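Local coordinates for protein putative alcohol dehydrogenase (Sinorhizobium meliloti, PDB 4J6F) that probably acts as an NAD+-dependent alcohol dehydrogenase of the medium-chain family, at residues L48-D53 with Y356-F361; K67-G72 with L180-L185; C71-T76 with H362-D367; G111-G116 with V374-V379. One frame throughout, in Å; residues are numbered along the deposited sequence.

Interaction 1 (L48-D53 with Y356-F361)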
loop_
_atom_site.group_PDB
_atom_site.type_symbol
_atom_site.label_atom_id
_atom_site.label_comp_id
_atom_site.label_asym_id
_atom_site.label_seq_id
_atom_site.Cartn_x
_atom_site.Cartn_y
_atom_site.Cartn_z
ATOM N N LEU A 48 27.475 -22.702 8.756
ATOM C CA LEU A 48 26.629 -23.653 9.491
ATOM C C LEU A 48 27.433 -24.861 9.942
ATOM O O LEU A 48 27.766 -25.711 9.125
ATOM C CB LEU A 48 25.436 -24.123 8.653
ATOM C CG LEU A 48 24.434 -23.092 8.123
ATOM C CD1 LEU A 48 23.660 -23.701 6.964
ATOM C CD2 LEU A 48 23.500 -22.545 9.202
ATOM N N VAL A 49 27.716 -24.949 11.241
ATOM C CA VAL A 49 28.509 -26.057 11.790
ATOM C C VAL A 49 27.651 -27.073 12.546
ATOM O O VAL A 49 26.923 -26.716 13.479
ATOM C CB VAL A 49 29.634 -25.544 12.715
ATOM C CG1 VAL A 49 30.531 -26.692 13.154
ATOM C CG2 VAL A 49 30.454 -24.477 12.007
ATOM N N TYR A 50 27.746 -28.334 12.131
ATOM C CA TYR A 50 27.088 -29.442 12.812
ATOM C C TYR A 50 27.883 -29.757 14.062
ATOM O O TYR A 50 29.039 -30.174 13.961
ATOM C CB TYR A 50 27.075 -30.657 11.890
ATOM C CG TYR A 50 26.325 -31.862 12.407
ATOM C CD1 TYR A 50 24.934 -31.839 12.547
ATOM C CD2 TYR A 50 26.998 -33.045 12.712
ATOM C CE1 TYR A 50 24.236 -32.949 13.000
ATOM C CE2 TYR A 50 26.314 -34.162 13.170
ATOM C CZ TYR A 50 24.933 -34.118 13.315
ATOM O OH TYR A 50 24.241 -35.233 13.775
ATOM N N SER A 51 27.290 -29.556 15.238
ATOM C CA SER A 51 28.023 -29.776 16.497
ATOM C C SER A 51 27.444 -30.885 17.338
ATOM O O SER A 51 26.234 -31.109 17.333
ATOM C CB SER A 51 28.105 -28.503 17.322
ATOM O OG SER A 51 28.520 -27.436 16.495
ATOM N N ARG A 52 28.324 -31.568 18.067
ATOM C CA ARG A 52 27.936 -32.766 18.803
ATOM C C ARG A 52 27.846 -32.607 20.317
ATOM O O ARG A 52 27.326 -33.496 20.994
ATOM C CB ARG A 52 28.787 -33.972 18.400
ATOM C CG ARG A 52 28.054 -34.901 17.446
ATOM C CD ARG A 52 28.968 -35.941 16.824
ATOM N NE ARG A 52 28.967 -35.797 15.369
ATOM C CZ ARG A 52 29.790 -36.423 14.531
ATOM N NH1 ARG A 52 30.700 -37.278 14.992
ATOM N NH2 ARG A 52 29.698 -36.194 13.221
ATOM N N ASP A 53 28.319 -31.485 20.852
ATOM C CA ASP A 53 28.165 -31.252 22.293
ATOM C C ASP A 53 27.782 -29.820 22.669
ATOM O O ASP A 53 28.534 -29.088 23.315
ATOM C CB ASP A 53 29.385 -31.749 23.084
ATOM C CG ASP A 53 30.685 -31.329 22.461
ATOM O OD1 ASP A 53 30.949 -30.110 22.406
ATOM O OD2 ASP A 53 31.441 -32.220 22.020
ATOM N N TYR A 356 15.053 -34.528 5.376
ATOM C CA TYR A 356 16.508 -34.610 5.502
ATOM C C TYR A 356 16.939 -34.835 6.955
ATOM O O TYR A 356 16.341 -34.270 7.871
ATOM C CB TYR A 356 17.171 -33.339 4.941
ATOM C CG TYR A 356 16.869 -33.056 3.477
ATOM C CD1 TYR A 356 15.643 -32.513 3.090
ATOM C CD2 TYR A 356 17.810 -33.328 2.486
ATOM C CE1 TYR A 356 15.352 -32.268 1.759
ATOM C CE2 TYR A 356 17.536 -33.080 1.153
ATOM C CZ TYR A 356 16.306 -32.552 0.793
ATOM O OH TYR A 356 16.017 -32.299 -0.534
ATOM N N PRO A 357 17.968 -35.673 7.174
ATOM C CA PRO A 357 18.515 -35.799 8.523
ATOM C C PRO A 357 19.282 -34.544 8.932
ATOM O O PRO A 357 19.915 -33.907 8.097
ATOM C CB PRO A 357 19.470 -36.999 8.403
ATOM C CG PRO A 357 19.851 -37.034 6.962
ATOM C CD PRO A 357 18.614 -36.603 6.227
ATOM N N LEU A 358 19.240 -34.197 10.212
ATOM C CA LEU A 358 19.974 -33.036 10.716
ATOM C C LEU A 358 21.459 -33.098 10.335
ATOM O O LEU A 358 22.075 -32.080 10.032
ATOM C CB LEU A 358 19.792 -32.912 12.235
ATOM C CG LEU A 358 20.326 -31.671 12.950
ATOM C CD1 LEU A 358 19.659 -30.399 12.458
ATOM C CD2 LEU A 358 20.128 -31.814 14.448
ATOM N N SER A 359 22.021 -34.299 10.329
ATOM C CA SER A 359 23.418 -34.481 9.973
ATOM C C SER A 359 23.720 -34.138 8.515
ATOM O O SER A 359 24.873 -34.050 8.134
ATOM C CB SER A 359 23.847 -35.912 10.250
ATOM O OG SER A 359 23.058 -36.806 9.493
ATOM N N GLU A 360 22.703 -33.948 7.695
ATOM C CA GLU A 360 22.950 -33.603 6.303
ATOM C C GLU A 360 22.318 -32.248 5.914
ATOM O O GLU A 360 21.765 -32.063 4.808
ATOM C CB GLU A 360 22.519 -34.752 5.399
ATOM C CG GLU A 360 23.544 -35.872 5.378
ATOM C CD GLU A 360 22.981 -37.216 4.948
ATOM O OE1 GLU A 360 21.959 -37.243 4.227
ATOM O OE2 GLU A 360 23.569 -38.249 5.346
ATOM N N PHE A 361 22.445 -31.296 6.838
ATOM C CA PHE A 361 21.916 -29.954 6.655
ATOM C C PHE A 361 22.426 -29.212 5.407
ATOM O O PHE A 361 21.672 -28.468 4.776
ATOM C CB PHE A 361 22.131 -29.102 7.903
ATOM C CG PHE A 361 21.185 -27.944 7.981
ATOM C CD1 PHE A 361 19.946 -28.090 8.586
ATOM C CD2 PHE A 361 21.506 -26.713 7.395
ATOM C CE1 PHE A 361 19.063 -27.025 8.635
ATOM C CE2 PHE A 361 20.623 -25.646 7.438
ATOM C CZ PHE A 361 19.401 -25.803 8.060
#
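The ring of Tyr50 has Ser359 CA over one face, 3.9 Å from the ring centroid and 29° off its normal. This is a CH-pi contact. Arg52 NH2 lies in plane at the edge of the same ring. Phe361 turns the edge of its own ring to Leu48, with CE2 3.6 Å from Leu48 CD1. The site belongs to the GroES-like part of a medium-chain dehydrogenase fold. Strand 48-51 is, within this chain, an outermost strand of a three-stranded antiparallel sheet. It packs against the 3-10 turn 358-359, which links strand 352-357 to helix 361-370.

Tyr50 points its ring at this turn because CG stands anti to the backbone N (chi1 -175°). CE1 comes 3.8 Å from Leu358 O, which approaches obliquely, and 4.1 Å from Leu358 CG. A serine in place of Tyr50 would probably open a gap beside the turn and leave Ser359 CA without its aromatic cover. Thr35 and Val37 of strand 33-39 also touch Tyr50. Phe361 makes an edge-to-face pair with Tyr162. Within the turn, Glu360 N bonds to Pro357 O at 2.8 Å.

Ser359 meets Tyr50 OH through its CB, at 3.6 Å, while its OG is hydrogen-bonded to the backbone O of Asp382.

Interaction 2 (K67-G72 with L180-L185)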
loop_
_atom_site.group_PDB
_atom_site.type_symbol
_atom_site.label_atom_id
_atom_site.label_comp_id
_atom_site.label_asym_id
_atom_site.label_seq_id
_atom_site.Cartn_x
_atom_site.Cartn_y
_atom_site.Cartn_z
ATOM N N LYS A 67 11.577 -32.457 22.829
ATOM C CA LYS A 67 12.484 -33.247 22.025
ATOM C C LYS A 67 12.041 -33.109 20.564
ATOM O O LYS A 67 10.972 -33.613 20.176
ATOM C CB LYS A 67 12.484 -34.704 22.484
ATOM C CG LYS A 67 13.169 -35.621 21.498
ATOM C CD LYS A 67 13.951 -36.747 22.148
ATOM C CE LYS A 67 14.908 -37.341 21.126
ATOM N NZ LYS A 67 15.041 -38.794 21.377
ATOM N N VAL A 68 12.851 -32.412 19.763
ATOM C CA VAL A 68 12.472 -32.090 18.386
ATOM C C VAL A 68 12.383 -33.336 17.533
ATOM O O VAL A 68 13.289 -34.153 17.524
ATOM C CB VAL A 68 13.460 -31.132 17.701
ATOM C CG1 VAL A 68 12.831 -30.551 16.443
ATOM C CG2 VAL A 68 13.886 -30.021 18.647
ATOM N N THR A 69 11.287 -33.479 16.808
ATOM C CA THR A 69 11.125 -34.652 15.968
ATOM C C THR A 69 11.174 -34.279 14.503
ATOM O O THR A 69 11.553 -35.115 13.672
ATOM C CB THR A 69 9.846 -35.409 16.305
ATOM O OG1 THR A 69 8.757 -34.479 16.348
ATOM C CG2 THR A 69 9.996 -36.105 17.677
ATOM N N ALA A 70 10.826 -33.017 14.212
ATOM C CA ALA A 70 10.829 -32.446 12.852
ATOM C C ALA A 70 10.945 -30.923 12.896
ATOM O O ALA A 70 10.474 -30.299 13.843
ATOM C CB ALA A 70 9.566 -32.847 12.097
ATOM N N CYS A 71 11.570 -30.333 11.876
ATOM C CA CYS A 71 11.637 -28.875 11.727
ATOM C C CYS A 71 11.678 -28.448 10.256
ATOM O O CYS A 71 12.569 -28.861 9.509
ATOM C CB CYS A 71 12.847 -28.290 12.462
ATOM S SG CYS A 71 12.781 -26.480 12.548
ATOM N N GLY A 72 10.734 -27.607 9.849
ATOM C CA GLY A 72 10.593 -27.253 8.443
ATOM C C GLY A 72 11.458 -26.081 8.054
ATOM O O GLY A 72 11.634 -25.166 8.843
ATOM N N LEU A 180 -2.097 -36.163 11.889
ATOM C CA LEU A 180 -0.912 -35.987 11.069
ATOM C C LEU A 180 0.379 -36.370 11.783
ATOM O O LEU A 180 0.513 -36.192 12.991
ATOM C CB LEU A 180 -0.799 -34.543 10.608
ATOM C CG LEU A 180 -1.916 -33.847 9.814
ATOM C CD1 LEU A 180 -1.507 -32.398 9.568
ATOM C CD2 LEU A 180 -2.274 -34.535 8.501
ATOM N N THR A 181 1.318 -36.896 11.001
ATOM C CA THR A 181 2.721 -37.094 11.377
ATOM C C THR A 181 3.363 -35.833 11.940
ATOM O O THR A 181 3.011 -34.722 11.545
ATOM C CB THR A 181 3.539 -37.442 10.127
ATOM O OG1 THR A 181 2.774 -38.302 9.303
ATOM C CG2 THR A 181 4.790 -38.157 10.472
ATOM N N ASP A 182 4.330 -36.014 12.835
ATOM C CA ASP A 182 5.186 -34.921 13.281
ATOM C C ASP A 182 5.796 -34.197 12.078
ATOM O O ASP A 182 5.740 -32.960 12.005
ATOM C CB ASP A 182 6.276 -35.417 14.234
ATOM C CG ASP A 182 5.710 -36.054 15.508
ATOM O OD1 ASP A 182 4.463 -36.139 15.656
ATOM O OD2 ASP A 182 6.521 -36.475 16.370
ATOM N N ILE A 183 6.339 -34.956 11.125
ATOM C CA ILE A 183 6.867 -34.361 9.892
ATOM C C ILE A 183 5.818 -33.531 9.134
ATOM O O ILE A 183 6.112 -32.427 8.682
ATOM C CB ILE A 183 7.488 -35.412 8.945
ATOM C CG1 ILE A 183 8.772 -36.012 9.559
ATOM C CG2 ILE A 183 7.782 -34.793 7.588
ATOM C CD1 ILE A 183 9.293 -37.271 8.892
ATOM N N GLU A 184 4.599 -34.057 9.014
ATOM C CA GLU A 184 3.534 -33.391 8.273
ATOM C C GLU A 184 3.163 -32.082 8.944
ATOM O O GLU A 184 2.986 -31.053 8.293
ATOM C CB GLU A 184 2.310 -34.305 8.151
ATOM C CG GLU A 184 2.563 -35.532 7.276
ATOM C CD GLU A 184 1.330 -36.389 7.037
ATOM O OE1 GLU A 184 1.125 -36.782 5.867
ATOM O OE2 GLU A 184 0.573 -36.679 7.998
ATOM N N LEU A 185 3.076 -32.131 10.263
ATOM C CA LEU A 185 2.753 -30.977 11.076
ATOM C C LEU A 185 3.824 -29.889 11.007
ATOM O O LEU A 185 3.532 -28.716 11.218
ATOM C CB LEU A 185 2.586 -31.446 12.513
ATOM C CG LEU A 185 1.584 -30.736 13.403
ATOM C CD1 LEU A 185 0.246 -30.572 12.696
ATOM C CD2 LEU A 185 1.432 -31.553 14.670
#
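Ala70 and Ile183 bring the two backbones closest, CA to CA 5.3 Å, where strand 63-72 passes the first turn of the short helix 182-185. Thr69 and Ala70 both face Val115 of the neighbouring strand, a classic beta bulge in the mixed sheet of the GroES-like domain. The bulge breaks the usual switch of sides from residue to residue, and both CB atoms point toward the helix.

Thr69 makes the polar half of the contact. Its OG1 donates to Asp182 OD2 at 3.0 Å and arrives from above the carboxylate, 36° out of the plane. OG1 also lies in a weak hydrogen bond with Val115 O. It sits between the backbone N and the carbonyl carbon (chi1 49°), which aims the hydroxyl at the aspartate. Asp182 is gripped further by His117 on OD2 and by a salt bridge from Arg133 to OD1. A valine in place of Thr69 would probably leave Asp182 OD2 with one donor fewer and the carboxylate less firmly held.

Ala70 makes the apolar half. Its CB lies 3.8 Å from Ile183 CA and 4.1 Å from Ile183 CG1. Ile183 also touches Val378 and Val380, and so the helix packs on strand 376-380 as well.

The same methyl meets the helix backbone one residue earlier, with Ala70 CB 3.8 Å from Asp182 O.

Interaction 3 (C71-T76 with H362-D367)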
loop_
_atom_site.group_PDB
_atom_site.type_symbol
_atom_site.label_atom_id
_atom_site.label_comp_id
_atom_site.label_asym_id
_atom_site.label_seq_id
_atom_site.Cartn_x
_atom_site.Cartn_y
_atom_site.Cartn_z
ATOM N N CYS A 71 11.570 -30.333 11.876
ATOM C CA CYS A 71 11.637 -28.875 11.727
ATOM C C CYS A 71 11.678 -28.448 10.256
ATOM O O CYS A 71 12.569 -28.861 9.509
ATOM C CB CYS A 71 12.847 -28.290 12.462
ATOM S SG CYS A 71 12.781 -26.480 12.548
ATOM N N GLY A 72 10.734 -27.607 9.849
ATOM C CA GLY A 72 10.593 -27.253 8.443
ATOM C C GLY A 72 11.458 -26.081 8.054
ATOM O O GLY A 72 11.634 -25.166 8.843
HETATM N N MSE A 73 11.982 -26.104 6.828
HETATM C CA MSE A 73 12.874 -25.044 6.324
HETATM C C MSE A 73 12.123 -23.900 5.671
HETATM O O MSE A 73 11.105 -24.104 5.008
HETATM C CB MSE A 73 13.858 -25.619 5.316
HETATM C CG MSE A 73 14.390 -26.981 5.737
HETATM SE SE MSE A 73 15.844 -27.493 4.501
HETATM C CE MSE A 73 17.281 -26.304 5.153
ATOM N N ASN A 74 12.636 -22.683 5.859
ATOM C CA ASN A 74 12.049 -21.464 5.298
ATOM C C ASN A 74 13.092 -20.511 4.715
ATOM O O ASN A 74 14.266 -20.553 5.084
ATOM C CB ASN A 74 11.254 -20.734 6.376
ATOM C CG ASN A 74 10.062 -21.523 6.831
ATOM O OD1 ASN A 74 9.068 -21.662 6.111
ATOM N ND2 ASN A 74 10.162 -22.074 8.023
ATOM N N ASN A 75 12.657 -19.630 3.822
ATOM C CA ASN A 75 13.563 -18.652 3.243
ATOM C C ASN A 75 14.341 -17.821 4.275
ATOM O O ASN A 75 15.534 -17.512 4.097
ATOM C CB ASN A 75 12.790 -17.756 2.289
ATOM C CG ASN A 75 12.540 -18.427 0.962
ATOM O OD1 ASN A 75 13.041 -19.514 0.702
ATOM N ND2 ASN A 75 11.776 -17.780 0.110
ATOM N N THR A 76 13.670 -17.484 5.368
ATOM C CA THR A 76 14.288 -16.667 6.386
ATOM C C THR A 76 15.546 -17.328 6.965
ATOM O O THR A 76 16.465 -16.625 7.361
ATOM C CB THR A 76 13.273 -16.277 7.466
ATOM O OG1 THR A 76 13.810 -15.222 8.254
ATOM C CG2 THR A 76 12.921 -17.459 8.357
ATOM N N HIS A 362 23.692 -29.406 5.055
ATOM C CA HIS A 362 24.260 -28.732 3.897
ATOM C C HIS A 362 23.559 -29.196 2.631
ATOM O O HIS A 362 23.208 -28.377 1.772
ATOM C CB HIS A 362 25.780 -28.923 3.838
ATOM C CG HIS A 362 26.516 -28.170 4.909
ATOM N ND1 HIS A 362 27.534 -27.282 4.634
ATOM C CD2 HIS A 362 26.359 -28.152 6.257
ATOM C CE1 HIS A 362 27.983 -26.763 5.765
ATOM N NE2 HIS A 362 27.282 -27.269 6.763
ATOM N N ARG A 363 23.309 -30.501 2.543
ATOM C CA ARG A 363 22.596 -31.060 1.403
ATOM C C ARG A 363 21.158 -30.540 1.403
ATOM O O ARG A 363 20.627 -30.174 0.350
ATOM C CB ARG A 363 22.634 -32.588 1.437
ATOM C CG ARG A 363 22.210 -33.257 0.139
ATOM C CD ARG A 363 22.140 -34.774 0.282
ATOM N NE ARG A 363 20.754 -35.244 0.319
ATOM C CZ ARG A 363 20.167 -35.815 1.370
ATOM N NH1 ARG A 363 18.892 -36.196 1.297
ATOM N NH2 ARG A 363 20.845 -36.010 2.494
ATOM N N ALA A 364 20.548 -30.492 2.592
ATOM C CA ALA A 364 19.181 -29.991 2.756
ATOM C C ALA A 364 19.014 -28.558 2.271
ATOM O O ALA A 364 18.072 -28.246 1.541
ATOM C CB ALA A 364 18.755 -30.088 4.202
ATOM N N GLN A 365 19.925 -27.675 2.671
ATOM C CA GLN A 365 19.767 -26.275 2.323
ATOM C C GLN A 365 20.149 -25.971 0.869
ATOM O O GLN A 365 19.638 -25.004 0.272
ATOM C CB GLN A 365 20.520 -25.377 3.291
ATOM C CG GLN A 365 20.100 -23.934 3.153
ATOM C CD GLN A 365 20.159 -23.214 4.457
ATOM O OE1 GLN A 365 21.235 -22.911 4.951
ATOM N NE2 GLN A 365 18.996 -22.937 5.034
ATOM N N THR A 366 21.043 -26.793 0.311
ATOM C CA THR A 366 21.379 -26.695 -1.104
ATOM C C THR A 366 20.117 -27.014 -1.895
ATOM O O THR A 366 19.682 -26.226 -2.752
ATOM C CB THR A 366 22.553 -27.611 -1.494
ATOM O OG1 THR A 366 23.653 -27.379 -0.611
ATOM C CG2 THR A 366 23.034 -27.294 -2.859
ATOM N N ASP A 367 19.496 -28.141 -1.565
ATOM C CA ASP A 367 18.230 -28.503 -2.175
ATOM C C ASP A 367 17.175 -27.450 -1.930
ATOM O O ASP A 367 16.400 -27.131 -2.827
ATOM C CB ASP A 367 17.775 -29.857 -1.670
ATOM C CG ASP A 367 18.553 -30.986 -2.293
ATOM O OD1 ASP A 367 19.551 -30.707 -3.006
ATOM O OD2 ASP A 367 18.171 -32.155 -2.073
#
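Met73, present as selenomethionine, follows strand 63-72 in the chain and reaches Ala364 and Gln365 on helix 361-370. The contact joins this helix to the mixed sheet of the GroES-like domain in a medium-chain dehydrogenase fold. From CB the chain runs on with CG anti to the carbonyl carbon, then stays extended to SE (chi2 -172°). SE is the first atom to meet the helix. It lies 3.8 Å from Ala364 O and 3.9 Å from Ala364 CB. The chain then bends at the last torsion (chi3 75°), which carries the methyl along the helix from Ala364 to Gln365. CE lies 3.8 Å from Gln365 CA and 3.8 Å from Gln365 NE2, and it also touches Gln365 CB. The contact is therefore apolar on the Met73 side, even where it meets an amide.

Gln365 bends at its second torsion, and its NE2 meets the methyl where the two side chains cross obliquely. The other amide atom, OE1, has a weak hydrogen bond from Arg81.

The Met73 side chain is packed among Phe361 and Phe368 of helix 361-370 and Tyr162 of a loop. Its backbone pairs with Leu377 of strand 376-380, while Gln365 also packs on Asp77 and Val78 of helix 75-82. Met73 thus joins the stretch following strand 63-72 to helix 361-370, next to the start of helix 75-82.

Interaction 4 (G111-G116 with V374-V379)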
loop_
_atom_site.group_PDB
_atom_site.type_symbol
_atom_site.label_atom_id
_atom_site.label_comp_id
_atom_site.label_asym_id
_atom_site.label_seq_id
_atom_site.Cartn_x
_atom_site.Cartn_y
_atom_site.Cartn_z
ATOM N N GLY A 111 15.719 -22.496 12.608
ATOM C CA GLY A 111 14.626 -23.451 12.472
ATOM C C GLY A 111 13.386 -22.900 13.127
ATOM O O GLY A 111 13.375 -22.657 14.334
ATOM N N THR A 112 12.372 -22.639 12.312
ATOM C CA THR A 112 11.133 -22.030 12.763
ATOM C C THR A 112 9.974 -22.990 12.951
ATOM O O THR A 112 9.221 -22.874 13.901
ATOM C CB THR A 112 10.686 -20.934 11.785
ATOM O OG1 THR A 112 10.804 -21.415 10.451
ATOM C CG2 THR A 112 11.554 -19.731 11.919
ATOM N N ASP A 113 9.831 -23.932 12.035
ATOM C CA ASP A 113 8.677 -24.840 12.011
ATOM C C ASP A 113 8.896 -26.121 12.794
ATOM O O ASP A 113 8.955 -27.207 12.223
ATOM C CB ASP A 113 8.303 -25.166 10.574
ATOM C CG ASP A 113 7.960 -23.932 9.780
ATOM O OD1 ASP A 113 7.626 -22.909 10.413
ATOM O OD2 ASP A 113 8.035 -23.980 8.531
ATOM N N THR A 114 8.991 -25.985 14.109
ATOM C CA THR A 114 9.390 -27.086 14.977
ATOM C C THR A 114 8.196 -27.885 15.500
ATOM O O THR A 114 7.200 -27.320 15.977
ATOM C CB THR A 114 10.223 -26.555 16.154
ATOM O OG1 THR A 114 11.281 -25.739 15.644
ATOM C CG2 THR A 114 10.825 -27.681 16.949
ATOM N N VAL A 115 8.301 -29.205 15.397
ATOM C CA VAL A 115 7.373 -30.097 16.073
ATOM C C VAL A 115 8.190 -30.976 17.030
ATOM O O VAL A 115 9.311 -31.376 16.698
ATOM C CB VAL A 115 6.575 -30.969 15.068
ATOM C CG1 VAL A 115 5.724 -32.003 15.799
ATOM C CG2 VAL A 115 5.690 -30.108 14.183
ATOM N N GLY A 116 7.640 -31.271 18.209
ATOM C CA GLY A 116 8.297 -32.189 19.146
ATOM C C GLY A 116 7.440 -32.670 20.305
ATOM O O GLY A 116 6.230 -32.449 20.338
ATOM N N VAL A 374 8.213 -29.164 -4.605
ATOM C CA VAL A 374 6.984 -28.465 -4.231
ATOM C C VAL A 374 6.667 -28.610 -2.749
ATOM O O VAL A 374 6.959 -29.632 -2.139
ATOM C CB VAL A 374 5.776 -28.938 -5.045
ATOM C CG1 VAL A 374 4.518 -28.217 -4.567
ATOM C CG2 VAL A 374 6.011 -28.683 -6.524
ATOM N N GLY A 375 6.061 -27.571 -2.179
ATOM C CA GLY A 375 5.761 -27.560 -0.756
ATOM C C GLY A 375 7.003 -27.286 0.076
ATOM O O GLY A 375 7.743 -26.334 -0.198
ATOM N N LYS A 376 7.228 -28.093 1.103
ATOM C CA LYS A 376 8.260 -27.790 2.078
ATOM C C LYS A 376 9.209 -28.937 2.394
ATOM O O LYS A 376 8.838 -30.094 2.364
ATOM C CB LYS A 376 7.614 -27.270 3.360
ATOM C CG LYS A 376 6.362 -26.451 3.103
ATOM C CD LYS A 376 6.215 -25.261 4.034
ATOM C CE LYS A 376 7.536 -24.595 4.352
ATOM N NZ LYS A 376 7.950 -24.887 5.746
ATOM N N LEU A 377 10.447 -28.579 2.703
ATOM C CA LEU A 377 11.462 -29.529 3.139
ATOM C C LEU A 377 11.507 -29.538 4.667
ATOM O O LEU A 377 11.377 -28.484 5.320
ATOM C CB LEU A 377 12.827 -29.211 2.521
ATOM C CG LEU A 377 12.902 -29.142 0.982
ATOM C CD1 LEU A 377 14.343 -28.979 0.525
ATOM C CD2 LEU A 377 12.285 -30.344 0.273
ATOM N N VAL A 378 11.642 -30.741 5.224
ATOM C CA VAL A 378 11.620 -30.953 6.676
ATOM C C VAL A 378 12.931 -31.575 7.166
ATOM O O VAL A 378 13.423 -32.553 6.579
ATOM C CB VAL A 378 10.452 -31.868 7.082
ATOM C CG1 VAL A 378 10.416 -32.044 8.585
ATOM C CG2 VAL A 378 9.143 -31.298 6.563
ATOM N N VAL A 379 13.490 -31.008 8.236
ATOM C CA VAL A 379 14.729 -31.523 8.829
ATOM C C VAL A 379 14.448 -32.320 10.103
ATOM O O VAL A 379 13.793 -31.816 11.020
ATOM C CB VAL A 379 15.718 -30.394 9.120
ATOM C CG1 VAL A 379 16.916 -30.936 9.871
ATOM C CG2 VAL A 379 16.155 -29.742 7.822
#
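Asp113 and Lys376 make this contact alone, and it is tight only at their charged ends. Lys376 NZ lies 2.9 Å from Asp113 OD2 in a salt bridge; the hydrogen bond within it is weak. The rest is loose. The closest CA atoms, those of Asp113 and Val378, are 8.6 Å apart, and just 55 Å² is buried between the segments. The two strands do not pair here. Both 113-121 and 376-380 pair antiparallel with strand 63-72, and the salt bridge links them near the C-terminal end of that strand. This loose part is not a solvent side, for both residues are buried in the sheet of the GroES-like domain.

The two side chains cross at about a right angle. Lys376 bends at chi2, chi3 and chi4, and this folded chain turns NZ to the carboxylate. Asp113 sits at the centre of an inverse gamma turn, with Thr114 N weakly bonded to Thr112 O at 3.1 Å. That turn opens strand 113-121.

Both charged groups have further partners. Asp113 OD1 accepts from the backbone N of Cys190, and OD2 also accepts from Asn74 ND2. Lys376 NZ has weak bonds to Met73 O, Thr187 O and Asn74 OD1.

The chemistry is that of a buried ion pair inside a polar network. Each charge probably offsets the other. The bonds to Asn74 and Cys190 would help to fix the carboxylate, while the weakly bonded oxygens round NZ would probably help to accommodate a buried positive group.

Following the chain from the N terminus, interaction 1 starts first, at 48-53, and closes a long loop at 356-361. Interaction 2 is nested inside that loop, from 67-72 to 180-185. Interaction 3 starts from the same stretch, sharing Cys71 and Gly72, but ends at 362-367 and so crosses interaction 1. Interaction 4, from 111-116 to 374-379, crosses the other three. Strand 63-72 serves interactions 2 and 3 and is the sheet neighbour of both strands of interaction 4. Together the contacts tie the N-terminal strands, the mixed sheet, helix 182-185 and the C-terminal helix 361-370 into one body. The parallel six-stranded sheet lies within the loops closed by interactions 1, 3 and 4, but after that of interaction 2.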